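Local coordinates for esterase D (Lactobacillus rhamnosus, PDB 3DKR), which probably hydrolyses carboxylic esters, as an alpha/beta hydrolase with a predicted serine-histidine-aspartate catalytic triad, at residues E17-T21 with H87-Y92; A44-Y50 with V241-Q246; S125-K131 with V198-A203. One frame throughout, in Å; residues are numbered along the deposited sequence.

How the contacts relate
Contacts 1 and 2 lie on the same side of the chain's centre, with centres 14 Å apart, and share helix 39-47: Tyr18 of contact 1 packs on it, its CG 3.6 Å from Gln46 NE2. Contact 3 is on the opposite side from contact 1, their centres 31 Å apart. Contact 2 is the most buried, an apolar join of helices 39-47 and 234-246 with no clear direct hydrogen bond. Contact 1, partly buried at the outermost strand 16-18, relies instead on salt bridges and hydrogen bonds. Contact 3, also partly buried, joins the loop after strand 119-122 to the turn and start of helix 202-209, beside the predicted triad, through one backbone hydrogen bond and leucine packing.

Contact 1. Residues E17-T21 with H87-Y92; sequences EYEGT and HMTAKY
Lys91 NZ bridges two carboxylates, forming salt bridges to Glu17 OE2 at 2.7 Å and Glu19 OE1 at 3.0 Å. The other oxygen of Glu17, OE1, accepts from His87 NE2 at 2.8 Å (N-H...O 156°), at the ring edge, near its plane. Glu17 reaches across in an extended t,t rotamer from a strand backbone (phi/psi -146/134); His87 has chi1 t. Further along, Gly20 N donates to Tyr92 OH at 2.9 Å, and water 1 accepts from Tyr92 OH at 2.6 Å while donating to Glu17 OE2 at 2.6 Å and Tyr18 O at 2.8 Å. The segments converge toward their C-terminal ends: CA-CA is 10.1 Å for Glu17-Met88 but 6.9 Å for Thr21-Tyr92. There the Tyr92 ring lies edge-on to the Gly20-Thr21 backbone, with Thr21 O 3.3 Å from Tyr92 CD1. The salt-bridge network thus joins the loop after helix 74-89 to strand 16-18 and the turn beyond it: two carboxylates share Lys91, and His87 of the helix further holds Glu17.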
ATOM      1  N   GLU A  17      -1.199 -16.000  -1.908  1.00 15.31           N
ATOM      2  CA  GLU A  17       0.238 -16.221  -1.775  1.00 15.67           C
ATOM      3  C   GLU A  17       0.749 -17.056  -2.913  1.00 15.45           C
ATOM      4  O   GLU A  17       0.156 -18.083  -3.256  1.00 17.15           O
ATOM      5  CB  GLU A  17       0.583 -16.916  -0.457  1.00 15.51           C
ATOM      6  CG  GLU A  17       2.093 -17.104  -0.264  1.00 16.74           C
ATOM      7  CD  GLU A  17       2.521 -17.457   1.155  1.00 17.90           C
ATOM      8  OE1 GLU A  17       1.659 -17.657   2.041  1.00 20.20           O
ATOM      9  OE2 GLU A  17       3.755 -17.524   1.379  1.00 19.41           O
ATOM     10  N   TYR A  18       1.862 -16.615  -3.485  1.00 15.17           N
ATOM     11  CA  TYR A  18       2.594 -17.386  -4.464  1.00 15.25           C
ATOM     12  C   TYR A  18       3.908 -17.831  -3.872  1.00 16.09           C
ATOM     13  O   TYR A  18       4.663 -17.010  -3.316  1.00 15.99           O
ATOM     14  CB  TYR A  18       2.910 -16.541  -5.690  1.00 15.13           C
ATOM     15  CG  TYR A  18       1.717 -15.958  -6.397  1.00 14.77           C
ATOM     16  CD1 TYR A  18       0.480 -16.597  -6.386  1.00 16.37           C
ATOM     17  CD2 TYR A  18       1.842 -14.774  -7.121  1.00 14.70           C
ATOM     18  CE1 TYR A  18      -0.619 -16.043  -7.061  1.00 15.28           C
ATOM     19  CE2 TYR A  18       0.767 -14.234  -7.788  1.00 15.34           C
ATOM     20  CZ  TYR A  18      -0.465 -14.860  -7.745  1.00 15.11           C
ATOM     21  OH  TYR A  18      -1.544 -14.300  -8.431  1.00 16.18           O
ATOM     22  N   GLU A  19       4.211 -19.114  -4.032  1.00 16.90           N
ATOM     23  CA  GLU A  19       5.485 -19.644  -3.533  1.00 17.89           C
ATOM     24  C   GLU A  19       6.621 -19.226  -4.425  1.00 17.45           C
ATOM     25  O   GLU A  19       6.477 -19.163  -5.640  1.00 19.05           O
ATOM     26  CB  GLU A  19       5.444 -21.164  -3.453  1.00 18.49           C
ATOM     27  CG  GLU A  19       4.312 -21.704  -2.611  1.00 21.41           C
ATOM     28  CD  GLU A  19       4.247 -21.107  -1.226  1.00 25.97           C
ATOM     29  OE1 GLU A  19       5.294 -21.065  -0.524  1.00 28.21           O
ATOM     30  OE2 GLU A  19       3.135 -20.656  -0.836  1.00 29.32           O
ATOM     31  N   GLY A  20       7.768 -18.942  -3.814  1.00 17.49           N
ATOM     32  CA  GLY A  20       8.984 -18.660  -4.556  1.00 17.15           C
ATOM     33  C   GLY A  20      10.134 -19.523  -4.080  1.00 16.85           C
ATOM     34  O   GLY A  20       9.925 -20.633  -3.570  1.00 17.26           O
ATOM     35  N   THR A  21      11.354 -19.011  -4.240  1.00 16.61           N
ATOM     36  CA  THR A  21      12.550 -19.749  -3.831  1.00 17.00           C
ATOM     37  C   THR A  21      13.393 -18.885  -2.886  1.00 16.58           C
ATOM     38  O   THR A  21      13.305 -19.055  -1.663  1.00 18.30           O
ATOM     39  CB  THR A  21      13.353 -20.265  -5.051  1.00 16.54           C
ATOM     40  OG1 THR A  21      13.618 -19.202  -5.974  1.00 18.16           O
ATOM     41  CG2 THR A  21      12.577 -21.382  -5.779  1.00 18.56           C
ATOM     42  N   HIS A  87       5.664 -13.608   8.356  1.00 16.37           N
ATOM     43  CA  HIS A  87       5.301 -14.807   7.591  1.00 16.79           C
ATOM     44  C   HIS A  87       6.335 -15.080   6.498  1.00 16.40           C
ATOM     45  O   HIS A  87       6.732 -16.225   6.261  1.00 17.01           O
ATOM     46  CB  HIS A  87       3.914 -14.590   6.969  1.00 17.52           C
ATOM     47  CG  HIS A  87       3.455 -15.701   6.085  1.00 18.22           C
ATOM     48  ND1 HIS A  87       3.017 -16.914   6.583  1.00 22.88           N
ATOM     49  CD2 HIS A  87       3.339 -15.780   4.736  1.00 19.84           C
ATOM     50  CE1 HIS A  87       2.661 -17.693   5.574  1.00 23.56           C
ATOM     51  NE2 HIS A  87       2.845 -17.027   4.445  1.00 21.52           N
ATOM     52  N   MET A  88       6.786 -14.004   5.856  1.00 15.36           N
ATOM     53  CA  MET A  88       7.657 -14.092   4.698  1.00 15.97           C
ATOM     54  C   MET A  88       9.127 -14.148   5.112  1.00 15.98           C
ATOM     55  O   MET A  88       9.901 -14.909   4.513  1.00 16.03           O
ATOM     56  CB  MET A  88       7.389 -12.937   3.732  1.00 16.20           C
ATOM     57  CG  MET A  88       5.982 -12.981   3.095  1.00 16.86           C
ATOM     58  SD  MET A  88       5.703 -14.456   2.087  1.00 15.98           S
ATOM     59  CE  MET A  88       6.259 -13.875   0.491  1.00 17.64           C
ATOM     60  N   THR A  89       9.513 -13.391   6.139  1.00 16.07           N
ATOM     61  CA  THR A  89      10.901 -13.478   6.616  1.00 16.83           C
ATOM     62  C   THR A  89      11.190 -14.827   7.294  1.00 17.64           C
ATOM     63  O   THR A  89      12.356 -15.164   7.521  1.00 18.57           O
ATOM     64  CB  THR A  89      11.274 -12.344   7.574  1.00 16.56           C
ATOM     65  OG1 THR A  89      10.459 -12.415   8.748  1.00 17.45           O
ATOM     66  CG2 THR A  89      11.151 -10.987   6.904  1.00 17.22           C
ATOM     67  N   ALA A  90      10.170 -15.596   7.650  1.00 17.77           N
ATOM     68  CA  ALA A  90      10.412 -16.964   8.151  1.00 18.61           C
ATOM     69  C   ALA A  90      10.856 -17.929   7.039  1.00 18.82           C
ATOM     70  O   ALA A  90      11.494 -18.954   7.325  1.00 19.13           O
ATOM     71  CB  ALA A  90       9.163 -17.494   8.822  1.00 19.10           C
ATOM     72  N   LYS A  91      10.508 -17.597   5.794  1.00 18.73           N
ATOM     73  CA  LYS A  91      10.580 -18.523   4.649  1.00 19.63           C
ATOM     74  C   LYS A  91      11.706 -18.207   3.669  1.00 18.87           C
ATOM     75  O   LYS A  91      12.348 -19.131   3.148  1.00 20.69           O
ATOM     76  CB  LYS A  91       9.261 -18.475   3.837  1.00 19.79           C
ATOM     77  CG  LYS A  91       8.042 -18.929   4.552  1.00 22.57           C
ATOM     78  CD  LYS A  91       6.762 -18.613   3.751  1.00 22.82           C
ATOM     79  CE  LYS A  91       6.652 -19.423   2.496  1.00 26.13           C
ATOM     80  NZ  LYS A  91       5.208 -19.690   2.164  1.00 26.15           N
ATOM     81  N   TYR A  92      11.913 -16.925   3.381  1.00 17.82           N
ATOM     82  CA  TYR A  92      12.748 -16.491   2.251  1.00 16.99           C
ATOM     83  C   TYR A  92      14.045 -15.878   2.718  1.00 16.44           C
ATOM     84  O   TYR A  92      14.071 -15.206   3.728  1.00 16.52           O
ATOM     85  CB  TYR A  92      12.005 -15.476   1.367  1.00 17.56           C
ATOM     86  CG  TYR A  92      10.829 -16.115   0.703  1.00 17.31           C
ATOM     87  CD1 TYR A  92      11.026 -17.030  -0.305  1.00 18.16           C
ATOM     88  CD2 TYR A  92       9.534 -15.881   1.129  1.00 16.77           C
ATOM     89  CE1 TYR A  92       9.970 -17.681  -0.901  1.00 18.94           C
ATOM     90  CE2 TYR A  92       8.471 -16.517   0.527  1.00 16.58           C
ATOM     91  CZ  TYR A  92       8.699 -17.418  -0.492  1.00 17.48           C
ATOM     92  OH  TYR A  92       7.638 -18.073  -1.098  1.00 18.67           O
TER
HETATM   93  O   HOH W   1       5.382 -16.903  -0.592  1.00 19.98           O
HETATM   94  O   HOH W   2      12.839 -20.968   1.182  1.00 27.77           O

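Contact 2. Residues A44-Y50 with V241-Q246; sequences ALQRSGY and VIAFMQ
Two helical segments, 44-47 at the end of helix 39-47 and 241-246 in helix 234-246, pack with Leu45 and Ile242 as the nearest pair, 7.3 Å between CA atoms. The first helix ends in a Schellman motif: Gly49, at phi 87°, is C-prime, Tyr50 N donates to Leu45 O at 3.0 Å, and Gly49 N to Gln46 O at 2.9 Å. This reversal sends Tyr50 (chi1 m) toward the second helix.

Along that helix, Val241 makes the first, marginal contact, its CG1 4.5 Å from Leu45 CD2. Ile242 (m,t) is far more engaged: CG1 lies 3.8 Å from Leu45 CD2, CD1 reaches Ala44 O at 4.1 Å and Ser48 OG at 3.7 Å, and CG2 sits at the edge of the Tyr50 ring, 4.4 Å from CE2. One turn on, Met245 (m,t,m) places CE 3.5 Å from Leu45 CD2 and over the face of the Tyr50 ring, 4.0 Å from the centroid and 13° off the normal, a CH-pi contact. Its SD, 4.5 Å from that centroid and 22° off the normal, adds a Met-aromatic contact. Val25 of strand 23-28 touches both Leu45 and Met245, so the two helices share one side of the central sheet, as in an alpha/beta hydrolase. Gln246 closes the series: its OE1 accepts from water 3 at 2.9 Å, and that water lies 2.8 Å from Tyr50 OH.

Cohesion therefore comes from apolar and methionine-aromatic packing, while at the polar rim water 3 links Tyr50 OH and Gln246 OE1, the latter also bonded by Asn249.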
ATOM      1  N   ALA A  44       3.261 -10.387 -12.160  1.00 15.22           N
ATOM      2  CA  ALA A  44       4.527  -9.971 -12.773  1.00 15.56           C
ATOM      3  C   ALA A  44       5.704 -10.471 -11.935  1.00 15.62           C
ATOM      4  O   ALA A  44       6.686 -10.996 -12.449  1.00 16.13           O
ATOM      5  CB  ALA A  44       4.585  -8.465 -12.933  1.00 16.33           C
ATOM      6  N   LEU A  45       5.591 -10.340 -10.622  1.00 15.18           N
ATOM      7  CA  LEU A  45       6.657 -10.810  -9.743  1.00 15.57           C
ATOM      8  C   LEU A  45       6.786 -12.319  -9.828  1.00 15.77           C
ATOM      9  O   LEU A  45       7.896 -12.846  -9.891  1.00 16.39           O
ATOM     10  CB  LEU A  45       6.420 -10.360  -8.312  1.00 16.32           C
ATOM     11  CG  LEU A  45       6.467  -8.851  -8.120  1.00 15.73           C
ATOM     12  CD1 LEU A  45       6.086  -8.492  -6.695  1.00 17.28           C
ATOM     13  CD2 LEU A  45       7.874  -8.325  -8.404  1.00 18.92           C
ATOM     14  N   GLN A  46       5.658 -13.017  -9.885  1.00 15.36           N
ATOM     15  CA  GLN A  46       5.672 -14.469 -10.036  1.00 15.88           C
ATOM     16  C   GLN A  46       6.384 -14.897 -11.329  1.00 16.37           C
ATOM     17  O   GLN A  46       7.172 -15.858 -11.318  1.00 17.02           O
ATOM     18  CB  GLN A  46       4.253 -15.014 -10.028  1.00 16.28           C
ATOM     19  CG  GLN A  46       4.184 -16.534 -10.058  1.00 15.84           C
ATOM     20  CD  GLN A  46       2.769 -17.044 -10.087  1.00 17.09           C
ATOM     21  OE1 GLN A  46       1.961 -16.573 -10.890  1.00 17.52           O
ATOM     22  NE2 GLN A  46       2.462 -18.024  -9.243  1.00 17.70           N
ATOM     23  N   ARG A  47       6.124 -14.194 -12.429  1.00 16.68           N
ATOM     24  CA  ARG A  47       6.762 -14.544 -13.714  1.00 17.13           C
ATOM     25  C   ARG A  47       8.273 -14.381 -13.633  1.00 17.86           C
ATOM     26  O   ARG A  47       9.009 -15.030 -14.385  1.00 18.70           O
ATOM     27  CB  ARG A  47       6.219 -13.733 -14.887  1.00 17.58           C
ATOM     28  CG  ARG A  47       4.745 -13.939 -15.165  1.00 18.06           C
ATOM     29  CD  ARG A  47       4.374 -13.383 -16.534  1.00 19.26           C
ATOM     30  NE  ARG A  47       4.517 -11.929 -16.626  1.00 20.11           N
ATOM     31  CZ  ARG A  47       3.614 -11.051 -16.185  1.00 20.54           C
ATOM     32  NH1 ARG A  47       2.489 -11.462 -15.598  1.00 18.76           N
ATOM     33  NH2 ARG A  47       3.848  -9.750 -16.325  1.00 22.64           N
ATOM     34  N   SER A  48       8.748 -13.508 -12.741  1.00 17.27           N
ATOM     35  CA  SER A  48      10.205 -13.319 -12.563  1.00 17.45           C
ATOM     36  C   SER A  48      10.756 -14.163 -11.405  1.00 17.47           C
ATOM     37  O   SER A  48      11.922 -13.982 -10.996  1.00 18.66           O
ATOM     38  CB  SER A  48      10.546 -11.837 -12.372  1.00 18.18           C
ATOM     39  OG  SER A  48      10.519 -11.130 -13.610  1.00 20.12           O
ATOM     40  N   GLY A  49       9.928 -15.066 -10.877  1.00 16.69           N
ATOM     41  CA  GLY A  49      10.358 -16.068  -9.912  1.00 16.55           C
ATOM     42  C   GLY A  49      10.330 -15.646  -8.453  1.00 16.80           C
ATOM     43  O   GLY A  49      10.927 -16.300  -7.600  1.00 17.30           O
ATOM     44  N   TYR A  50       9.629 -14.558  -8.154  1.00 15.93           N
ATOM     45  CA  TYR A  50       9.513 -14.117  -6.768  1.00 16.08           C
ATOM     46  C   TYR A  50       8.328 -14.764  -6.063  1.00 15.70           C
ATOM     47  O   TYR A  50       7.284 -14.981  -6.680  1.00 16.01           O
ATOM     48  CB  TYR A  50       9.332 -12.608  -6.730  1.00 16.50           C
ATOM     49  CG  TYR A  50      10.544 -11.849  -7.195  1.00 17.12           C
ATOM     50  CD1 TYR A  50      11.648 -11.701  -6.369  1.00 19.65           C
ATOM     51  CD2 TYR A  50      10.586 -11.278  -8.453  1.00 17.51           C
ATOM     52  CE1 TYR A  50      12.771 -11.005  -6.803  1.00 19.50           C
ATOM     53  CE2 TYR A  50      11.691 -10.567  -8.892  1.00 17.56           C
ATOM     54  CZ  TYR A  50      12.782 -10.438  -8.062  1.00 18.52           C
ATOM     55  OH  TYR A  50      13.877  -9.735  -8.506  1.00 18.91           O
ATOM     56  N   VAL A 241      10.116  -1.886 -10.348  1.00 17.55           N
ATOM     57  CA  VAL A 241      10.198  -2.601  -9.064  1.00 17.41           C
ATOM     58  C   VAL A 241      11.130  -3.815  -9.159  1.00 17.40           C
ATOM     59  O   VAL A 241      11.945  -4.088  -8.265  1.00 18.20           O
ATOM     60  CB  VAL A 241       8.784  -3.043  -8.599  1.00 17.02           C
ATOM     61  CG1 VAL A 241       8.873  -4.052  -7.432  1.00 18.17           C
ATOM     62  CG2 VAL A 241       7.923  -1.803  -8.251  1.00 18.20           C
ATOM     63  N   ILE A 242      11.011  -4.539 -10.261  1.00 17.81           N
ATOM     64  CA  ILE A 242      11.858  -5.700 -10.480  1.00 18.42           C
ATOM     65  C   ILE A 242      13.314  -5.263 -10.619  1.00 18.62           C
ATOM     66  O   ILE A 242      14.192  -5.867 -10.017  1.00 18.68           O
ATOM     67  CB  ILE A 242      11.337  -6.522 -11.671  1.00 18.89           C
ATOM     68  CG1 ILE A 242      10.004  -7.168 -11.287  1.00 18.94           C
ATOM     69  CG2 ILE A 242      12.344  -7.601 -12.060  1.00 19.92           C
ATOM     70  CD1 ILE A 242       9.259  -7.837 -12.432  1.00 21.12           C
ATOM     71  N   ALA A 243      13.562  -4.184 -11.357  1.00 18.20           N
ATOM     72  CA  ALA A 243      14.933  -3.645 -11.457  1.00 18.74           C
ATOM     73  C   ALA A 243      15.502  -3.279 -10.080  1.00 19.07           C
ATOM     74  O   ALA A 243      16.672  -3.549  -9.761  1.00 19.13           O
ATOM     75  CB  ALA A 243      14.964  -2.449 -12.370  1.00 19.26           C
ATOM     76  N   PHE A 244      14.660  -2.668  -9.250  1.00 18.78           N
ATOM     77  CA  PHE A 244      15.028  -2.272  -7.894  1.00 19.28           C
ATOM     78  C   PHE A 244      15.457  -3.465  -7.054  1.00 19.70           C
ATOM     79  O   PHE A 244      16.486  -3.431  -6.364  1.00 19.41           O
ATOM     80  CB  PHE A 244      13.839  -1.527  -7.264  1.00 19.13           C
ATOM     81  CG  PHE A 244      13.994  -1.214  -5.811  1.00 18.54           C
ATOM     82  CD1 PHE A 244      14.725  -0.096  -5.387  1.00 19.51           C
ATOM     83  CD2 PHE A 244      13.363  -1.989  -4.851  1.00 17.97           C
ATOM     84  CE1 PHE A 244      14.832   0.203  -4.047  1.00 18.40           C
ATOM     85  CE2 PHE A 244      13.484  -1.691  -3.498  1.00 18.11           C
ATOM     86  CZ  PHE A 244      14.206  -0.600  -3.098  1.00 19.60           C
ATOM     87  N   MET A 245      14.663  -4.535  -7.117  1.00 20.07           N
ATOM     88  CA  MET A 245      14.981  -5.747  -6.390  1.00 21.10           C
ATOM     89  C   MET A 245      16.236  -6.420  -6.931  1.00 21.16           C
ATOM     90  O   MET A 245      17.070  -6.897  -6.166  1.00 20.83           O
ATOM     91  CB  MET A 245      13.784  -6.690  -6.420  1.00 21.42           C
ATOM     92  CG  MET A 245      12.670  -6.148  -5.545  1.00 21.22           C
ATOM     93  SD  MET A 245      11.425  -7.376  -5.125  1.00 24.51           S
ATOM     94  CE  MET A 245      10.692  -7.332  -6.679  1.00 15.42           C
ATOM     95  N   GLN A 246      16.393  -6.404  -8.244  1.00 21.92           N
ATOM     96  CA  GLN A 246      17.536  -7.084  -8.860  1.00 23.10           C
ATOM     97  C   GLN A 246      18.861  -6.413  -8.530  1.00 23.81           C
ATOM     98  O   GLN A 246      19.914  -7.061  -8.549  1.00 23.77           O
ATOM     99  CB  GLN A 246      17.331  -7.185 -10.367  1.00 23.42           C
ATOM    100  CG  GLN A 246      16.392  -8.292 -10.762  1.00 25.40           C
ATOM    101  CD  GLN A 246      17.001  -9.660 -10.511  1.00 28.43           C
ATOM    102  OE1 GLN A 246      17.010 -10.152  -9.382  1.00 29.89           O
ATOM    103  NE2 GLN A 246      17.555 -10.266 -11.559  1.00 31.26           N
TER
HETATM  104  O   HOH W   3      15.983  -9.758  -6.694  1.00 20.99           O

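Contact 3. Residues S125-K131 with V198-A203; sequences SPILPGK and VDGRLA
Leu202 (chi1 m, chi2 p) loses 94 Å² to the contact by pushing into the concave side of the 125-131 loop. Its CD2 lies 3.4 Å from Pro126 O, 3.6 Å from Lys131 CB and 4.2 Å from Leu128 CD1. The loop reverses through a type II turn, Leu128-Lys131, with Gly130 at phi 84° and Lys131 N donating to Leu128 O at 3.1 Å.

Ser125, with 89 Å² buried, comes closest to the other backbone at Ala203 (CA-CA 5.3 Å). Its OG is 3.5 Å from Leu202 CB, but its hydrogen bond goes to Gln191 OE1 of strand 187-192. Both segments follow strands of the central sheet, 119-122 and 187-192, and border the predicted triad of this alpha/beta hydrolase: Ser125 O is hydrogen-bonded to Ser101 OG, the predicted nucleophile. Val198 N bonds OD1 of Asp195, and the Val198 side chain touches Ser101 and His226; Asp195 and His226 are the predicted charge-relay residues. Val198 CG2 also packs on Ser125 CB at 4.1 Å.

Lys131, with 88 Å² covered, supplies the one direct hydrogen bond between the segments, Asp199 N to Lys131 O at 3.0 Å (161°). Water 4 accepts from Lys131 NZ at 2.8 Å and donates to Asp199 OD2 at 2.7 Å. Asp199 (chi1 t) also caps the turn into helix 202-209, its OD1 accepting from Arg201 N at 3.0 Å, and its OD2 forms a salt bridge with Arg201 NH2 at 2.9 Å.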
ATOM      1  N   SER A 125       2.104   8.099  -2.512  1.00 15.06           N
ATOM      2  CA  SER A 125       2.418   8.873  -1.303  1.00 15.63           C
ATOM      3  C   SER A 125       1.541   8.494  -0.125  1.00 15.44           C
ATOM      4  O   SER A 125       0.432   8.003  -0.298  1.00 15.96           O
ATOM      5  CB  SER A 125       2.250  10.350  -1.606  1.00 15.73           C
ATOM      6  OG  SER A 125       3.243  10.769  -2.518  1.00 17.90           O
ATOM      7  N   PRO A 126       2.040   8.717   1.098  1.00 15.37           N
ATOM      8  CA  PRO A 126       1.231   8.380   2.258  1.00 15.46           C
ATOM      9  C   PRO A 126       0.006   9.269   2.400  1.00 15.69           C
ATOM     10  O   PRO A 126      -0.087  10.321   1.764  1.00 15.76           O
ATOM     11  CB  PRO A 126       2.201   8.597   3.432  1.00 16.45           C
ATOM     12  CG  PRO A 126       3.198   9.575   2.933  1.00 16.25           C
ATOM     13  CD  PRO A 126       3.345   9.298   1.474  1.00 16.21           C
ATOM     14  N   ILE A 127      -0.901   8.825   3.269  1.00 16.06           N
ATOM     15  CA  ILE A 127      -2.091   9.561   3.648  1.00 16.19           C
ATOM     16  C   ILE A 127      -1.706  10.425   4.830  1.00 16.69           C
ATOM     17  O   ILE A 127      -1.543   9.912   5.940  1.00 16.82           O
ATOM     18  CB  ILE A 127      -3.220   8.580   4.025  1.00 15.83           C
ATOM     19  CG1 ILE A 127      -3.572   7.696   2.822  1.00 16.07           C
ATOM     20  CG2 ILE A 127      -4.456   9.327   4.526  1.00 15.75           C
ATOM     21  CD1 ILE A 127      -4.487   6.548   3.137  1.00 16.81           C
ATOM     22  N   LEU A 128      -1.539  11.721   4.568  1.00 16.79           N
ATOM     23  CA  LEU A 128      -1.122  12.707   5.583  1.00 16.70           C
ATOM     24  C   LEU A 128      -2.121  13.860   5.689  1.00 17.72           C
ATOM     25  O   LEU A 128      -2.834  14.173   4.734  1.00 17.59           O
ATOM     26  CB  LEU A 128       0.277  13.247   5.252  1.00 16.81           C
ATOM     27  CG  LEU A 128       1.411  12.259   5.531  1.00 16.59           C
ATOM     28  CD1 LEU A 128       2.707  12.757   4.911  1.00 18.38           C
ATOM     29  CD2 LEU A 128       1.625  12.025   7.025  1.00 17.72           C
ATOM     30  N   PRO A 129      -2.165  14.525   6.851  1.00 17.56           N
ATOM     31  CA  PRO A 129      -3.237  15.503   7.059  1.00 17.95           C
ATOM     32  C   PRO A 129      -3.187  16.640   6.053  1.00 18.48           C
ATOM     33  O   PRO A 129      -2.120  17.222   5.820  1.00 19.06           O
ATOM     34  CB  PRO A 129      -3.018  15.989   8.496  1.00 17.61           C
ATOM     35  CG  PRO A 129      -1.597  15.622   8.821  1.00 17.48           C
ATOM     36  CD  PRO A 129      -1.285  14.398   8.027  1.00 17.82           C
ATOM     37  N   GLY A 130      -4.335  16.900   5.427  1.00 18.78           N
ATOM     38  CA  GLY A 130      -4.506  18.002   4.497  1.00 19.13           C
ATOM     39  C   GLY A 130      -4.066  17.735   3.072  1.00 19.45           C
ATOM     40  O   GLY A 130      -4.204  18.614   2.216  1.00 20.20           O
ATOM     41  N   LYS A 131      -3.573  16.520   2.806  1.00 18.37           N
ATOM     42  CA  LYS A 131      -2.916  16.198   1.532  1.00 18.71           C
ATOM     43  C   LYS A 131      -3.602  15.090   0.737  1.00 18.32           C
ATOM     44  O   LYS A 131      -2.953  14.378  -0.046  1.00 17.84           O
ATOM     45  CB  LYS A 131      -1.476  15.790   1.819  1.00 19.09           C
ATOM     46  CG  LYS A 131      -0.711  16.793   2.665  1.00 21.75           C
ATOM     47  CD  LYS A 131      -0.545  18.095   1.943  1.00 23.88           C
ATOM     48  CE  LYS A 131       0.506  19.000   2.596  1.00 26.09           C
ATOM     49  NZ  LYS A 131       0.768  20.196   1.754  1.00 29.47           N
ATOM     50  N   VAL A 198      -4.258  11.541  -3.709  1.00 17.22           N
ATOM     51  CA  VAL A 198      -3.254  12.128  -2.816  1.00 17.68           C
ATOM     52  C   VAL A 198      -2.396  13.122  -3.583  1.00 17.40           C
ATOM     53  O   VAL A 198      -2.272  13.024  -4.805  1.00 17.92           O
ATOM     54  CB  VAL A 198      -2.361  11.061  -2.142  1.00 17.60           C
ATOM     55  CG1 VAL A 198      -3.219  10.080  -1.338  1.00 17.93           C
ATOM     56  CG2 VAL A 198      -1.492  10.346  -3.167  1.00 17.59           C
ATOM     57  N   ASP A 199      -1.835  14.085  -2.847  1.00 16.75           N
ATOM     58  CA  ASP A 199      -0.985  15.121  -3.409  1.00 17.44           C
ATOM     59  C   ASP A 199       0.372  14.480  -3.704  1.00 17.27           C
ATOM     60  O   ASP A 199       1.139  14.194  -2.798  1.00 16.80           O
ATOM     61  CB  ASP A 199      -0.859  16.256  -2.390  1.00 17.47           C
ATOM     62  CG  ASP A 199      -0.042  17.427  -2.886  1.00 18.97           C
ATOM     63  OD1 ASP A 199       0.655  17.300  -3.923  1.00 18.77           O
ATOM     64  OD2 ASP A 199      -0.081  18.488  -2.205  1.00 20.95           O
ATOM     65  N   GLY A 200       0.649  14.227  -4.984  1.00 17.15           N
ATOM     66  CA  GLY A 200       1.879  13.573  -5.377  1.00 17.20           C
ATOM     67  C   GLY A 200       3.145  14.283  -4.959  1.00 17.21           C
ATOM     68  O   GLY A 200       4.213  13.686  -4.945  1.00 16.16           O
ATOM     69  N   ARG A 201       3.055  15.578  -4.651  1.00 16.91           N
ATOM     70  CA  ARG A 201       4.220  16.294  -4.149  1.00 17.47           C
ATOM     71  C   ARG A 201       4.782  15.653  -2.878  1.00 17.63           C
ATOM     72  O   ARG A 201       5.966  15.829  -2.545  1.00 17.80           O
ATOM     73  CB  ARG A 201       3.874  17.761  -3.894  1.00 17.51           C
ATOM     74  CG  ARG A 201       3.770  18.543  -5.169  1.00 18.22           C
ATOM     75  CD  ARG A 201       3.271  19.961  -4.955  1.00 19.85           C
ATOM     76  NE  ARG A 201       1.937  19.988  -4.389  1.00 19.54           N
ATOM     77  CZ  ARG A 201       1.262  21.108  -4.154  1.00 22.72           C
ATOM     78  NH1 ARG A 201       1.802  22.285  -4.452  1.00 22.12           N
ATOM     79  NH2 ARG A 201       0.045  21.055  -3.628  1.00 22.67           N
ATOM     80  N   LEU A 202       3.937  14.923  -2.146  1.00 17.20           N
ATOM     81  CA  LEU A 202       4.402  14.215  -0.946  1.00 17.81           C
ATOM     82  C   LEU A 202       5.522  13.218  -1.243  1.00 17.61           C
ATOM     83  O   LEU A 202       6.336  12.912  -0.368  1.00 18.22           O
ATOM     84  CB  LEU A 202       3.245  13.481  -0.258  1.00 18.01           C
ATOM     85  CG  LEU A 202       2.399  14.289   0.706  1.00 19.45           C
ATOM     86  CD1 LEU A 202       2.029  15.643   0.133  1.00 22.57           C
ATOM     87  CD2 LEU A 202       1.140  13.456   1.065  1.00 19.16           C
ATOM     88  N   ALA A 203       5.561  12.702  -2.466  1.00 17.05           N
ATOM     89  CA  ALA A 203       6.585  11.732  -2.831  1.00 17.14           C
ATOM     90  C   ALA A 203       7.982  12.351  -2.694  1.00 16.92           C
ATOM     91  O   ALA A 203       8.925  11.688  -2.267  1.00 16.70           O
ATOM     92  CB  ALA A 203       6.348  11.230  -4.249  1.00 16.53           C
TER
HETATM   93  O   HOH W   4       1.875  19.561  -0.708  1.00 25.48           O